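Local coordinates for protein glutaredoxin 1 (Francisella tularensis subsp. tularensis, PDB 3MSZ) that belongs to the glutaredoxin family and probably reduces protein disulfides through a thioredoxin-type pair of cysteines, with glutathione bound beside them, at residues 12-15 and 16-19. Numbering follows the deposited sequence.
With GSH (glutathione), chain D.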
ATOM      1  N   ASN A  12       1.559   9.514   8.390  1.00 30.17           N
ATOM      2  CA  ASN A  12       0.520  10.470   8.830  1.00 27.48           C
ATOM      3  C   ASN A  12       0.579  11.755   7.991  1.00 24.01           C
ATOM      4  O   ASN A  12       1.657  12.161   7.544  1.00 23.20           O
ATOM      5  CB  ASN A  12       0.694  10.803  10.321  1.00 34.24           C
ATOM      6  CG  ASN A  12       0.523   9.583  11.215  1.00 35.73           C
ATOM      7  OD1 ASN A  12      -0.547   8.975  11.242  1.00 38.27           O
ATOM      8  ND2 ASN A  12       1.580   9.214  11.941  1.00 30.87           N
ATOM      9  N   GLY A  13      -0.572  12.387   7.762  1.00 22.18           N
ATOM     10  CA  GLY A  13      -0.647  13.588   6.938  1.00 25.87           C
ATOM     11  C   GLY A  13      -0.629  13.302   5.441  1.00 30.29           C
ATOM     12  O   GLY A  13      -0.402  14.202   4.628  1.00 29.95           O
ATOM     13  N   CYS A  14      -0.848  12.040   5.086  0.54 27.22           N
ATOM     14  CA  CYS A  14      -0.934  11.648   3.691  0.54 25.48           C
ATOM     15  C   CYS A  14      -2.374  11.234   3.377  0.54 23.99           C
ATOM     16  O   CYS A  14      -2.818  10.139   3.723  0.54 27.07           O
ATOM     17  CB  CYS A  14       0.048  10.515   3.392  0.54 27.10           C
ATOM     18  SG  CYS A  14       0.116  10.068   1.644  0.54 25.94           S
ATOM     19  N   PRO A  15      -3.128  12.143   2.762  1.00 25.50           N
ATOM     20  CA  PRO A  15      -4.536  11.849   2.482  1.00 23.23           C
ATOM     21  C   PRO A  15      -4.736  10.653   1.565  1.00 24.51           C
ATOM     22  O   PRO A  15      -5.709   9.910   1.753  1.00 21.40           O
ATOM     23  CB  PRO A  15      -5.039  13.150   1.851  1.00 27.42           C
ATOM     24  CG  PRO A  15      -4.209  14.224   2.542  1.00 28.88           C
ATOM     25  CD  PRO A  15      -2.817  13.578   2.610  1.00 27.83           C
ATOM     26  N   TYR A  16      -3.833  10.433   0.613  1.00 20.33           N
ATOM     27  CA  TYR A  16      -3.997   9.261  -0.245  1.00 22.54           C
ATOM     28  C   TYR A  16      -3.837   7.970   0.540  1.00 23.39           C
ATOM     29  O   TYR A  16      -4.436   6.953   0.181  1.00 22.22           O
ATOM     30  CB  TYR A  16      -3.061   9.288  -1.453  1.00 22.72           C
ATOM     31  CG  TYR A  16      -3.575  10.216  -2.523  1.00 25.67           C
ATOM     32  CD1 TYR A  16      -2.956  11.419  -2.767  1.00 26.70           C
ATOM     33  CD2 TYR A  16      -4.703   9.882  -3.281  1.00 30.70           C
ATOM     34  CE1 TYR A  16      -3.409  12.276  -3.772  1.00 29.47           C
ATOM     35  CE2 TYR A  16      -5.187  10.749  -4.270  1.00 32.42           C
ATOM     36  CZ  TYR A  16      -4.524  11.942  -4.512  1.00 30.67           C
ATOM     37  OH  TYR A  16      -4.968  12.821  -5.477  1.00 34.44           O
ATOM     38  N   CYS A  17      -3.040   8.007   1.603  0.51 20.15           N
ATOM     39  CA  CYS A  17      -2.975   6.883   2.540  0.51 19.71           C
ATOM     40  C   CYS A  17      -4.318   6.678   3.236  0.51 21.37           C
ATOM     41  O   CYS A  17      -4.730   5.547   3.477  0.51 22.44           O
ATOM     42  CB  CYS A  17      -1.874   7.091   3.591  0.51 19.36           C
ATOM     43  SG  CYS A  17      -0.202   6.792   2.978  0.51 25.43           S
ATOM     44  N   VAL A  18      -5.005   7.770   3.558  1.00 20.95           N
ATOM     45  CA  VAL A  18      -6.330   7.666   4.213  1.00 20.15           C
ATOM     46  C   VAL A  18      -7.363   7.160   3.176  1.00 22.18           C
ATOM     47  O   VAL A  18      -8.196   6.328   3.505  1.00 19.81           O
ATOM     48  CB  VAL A  18      -6.748   9.025   4.895  1.00 25.22           C
ATOM     49  CG1 VAL A  18      -8.264   9.061   5.307  1.00 20.91           C
ATOM     50  CG2 VAL A  18      -5.891   9.267   6.110  1.00 30.24           C
ATOM     51  N   TRP A  19      -7.291   7.639   1.919  1.00 18.14           N
ATOM     52  CA  TRP A  19      -8.231   7.148   0.903  1.00 21.84           C
ATOM     53  C   TRP A  19      -8.078   5.644   0.699  1.00 22.35           C
ATOM     54  O   TRP A  19      -9.047   4.942   0.472  1.00 19.92           O
ATOM     55  CB  TRP A  19      -8.081   7.854  -0.450  1.00 20.40           C
ATOM     56  CG  TRP A  19      -8.148   9.346  -0.366  1.00 23.07           C
ATOM     57  CD1 TRP A  19      -7.427  10.240  -1.111  1.00 23.02           C
ATOM     58  CD2 TRP A  19      -8.947  10.124   0.538  1.00 19.99           C
ATOM     59  NE1 TRP A  19      -7.736  11.533  -0.729  1.00 22.05           N
ATOM     60  CE2 TRP A  19      -8.686  11.486   0.263  1.00 25.88           C
ATOM     61  CE3 TRP A  19      -9.897   9.807   1.526  1.00 18.73           C
ATOM     62  CZ2 TRP A  19      -9.313  12.530   0.962  1.00 29.39           C
ATOM     63  CZ3 TRP A  19     -10.519  10.852   2.215  1.00 23.83           C
ATOM     64  CH2 TRP A  19     -10.209  12.188   1.936  1.00 24.12           C
TER
HETATM   65  N1  GSH D  92       1.099   9.466 -11.240  1.00 58.88           N
HETATM   66  CA1 GSH D  92       0.808   9.114  -9.861  1.00 56.34           C
HETATM   67  C1  GSH D  92       1.990   9.245  -8.926  1.00 60.66           C
HETATM   68  O11 GSH D  92       3.081   8.681  -9.189  1.00 61.79           O
HETATM   69  O12 GSH D  92       1.882   9.917  -7.858  1.00 53.72           O
HETATM   70  CB1 GSH D  92      -0.263  10.008  -9.256  1.00 43.90           C
HETATM   71  CG1 GSH D  92      -0.444   9.313  -7.906  1.00 28.35           C
HETATM   72  CD1 GSH D  92      -1.591   9.825  -7.133  1.00 36.84           C
HETATM   73  OE1 GSH D  92      -2.849  10.000  -7.757  1.00 33.82           O
HETATM   74  N2  GSH D  92      -1.257  10.033  -5.866  1.00 39.34           N
HETATM   75  CA2 GSH D  92      -0.383   9.061  -5.259  1.00 37.86           C
HETATM   76  C2  GSH D  92      -1.032   7.722  -5.177  1.00 36.46           C
HETATM   77  O2  GSH D  92      -0.733   6.848  -4.092  1.00 28.35           O
HETATM   78  CB2 GSH D  92      -0.044   9.519  -3.859  1.00 50.59           C
HETATM   79  SG2 GSH D  92       1.537  10.395  -3.821  1.00 60.55           S
HETATM   80  N3  GSH D  92      -1.899   7.440  -6.174  1.00 35.13           N
HETATM   81  CA3 GSH D  92      -1.694   6.269  -6.988  1.00 40.86           C
HETATM   82  C3  GSH D  92      -0.267   6.130  -7.523  1.00 56.09           C
HETATM   83  O31 GSH D  92       0.568   7.066  -7.547  1.00 72.50           O
HETATM   84  O32 GSH D  92       0.147   5.052  -7.971  1.00 47.86           O
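The indole of Trp19 has the carbonyl oxygen of Pro15 over one face, 3.2 Å above its plane and displaced from the ring centre, while Tyr16 CD2 meets its edge in plane. The same oxygen accepts the backbone bond from Trp19 N at 2.8 Å, with an N-H...O angle of 157°. This carbonyl thus lies against the ring while it accepts the helix bond; with Trp19 CG beside its own backbone N (chi1 -53°), the indole folds back along the first turn, and its CE2 comes within 4.3 Å of Pro15 CB. The phenol of Tyr16 has glutathione on one face: N2 of the ligand stands 3.7 Å above the plane, again away from the centre, and Tyr16 CD1 lies 3.6 Å from ligand CB2, marking the ring as a wall of the glutathione pocket.

Cys14 and Cys17 form the CxxC pair of the thioredoxin superfamily, a disulfide in a structure of this protein. In the conformers given here their SG atoms are 3.6 Å apart, too far for a disulfide; each cysteine also has an alternate conformer. With SG anti to the backbone N (chi1 -175°), the Cys14 side chain runs alongside the start of the helix and places its sulfur next to Cys17 SG. Cys14 is the N-cap residue; its carbonyl oxygen accepts Val18 N at 3.2 Å, whereas the bond from Val18 N to Pro15 O is weak.

This turn starts helix 15-26, directly after the loop that leaves strand 6-10, an inner strand of the four-stranded sheet. Val62 touches both cysteines, and Pro63 packs on Tyr16 and Cys17, so the loop preceding strand 64-67 borders the redox site.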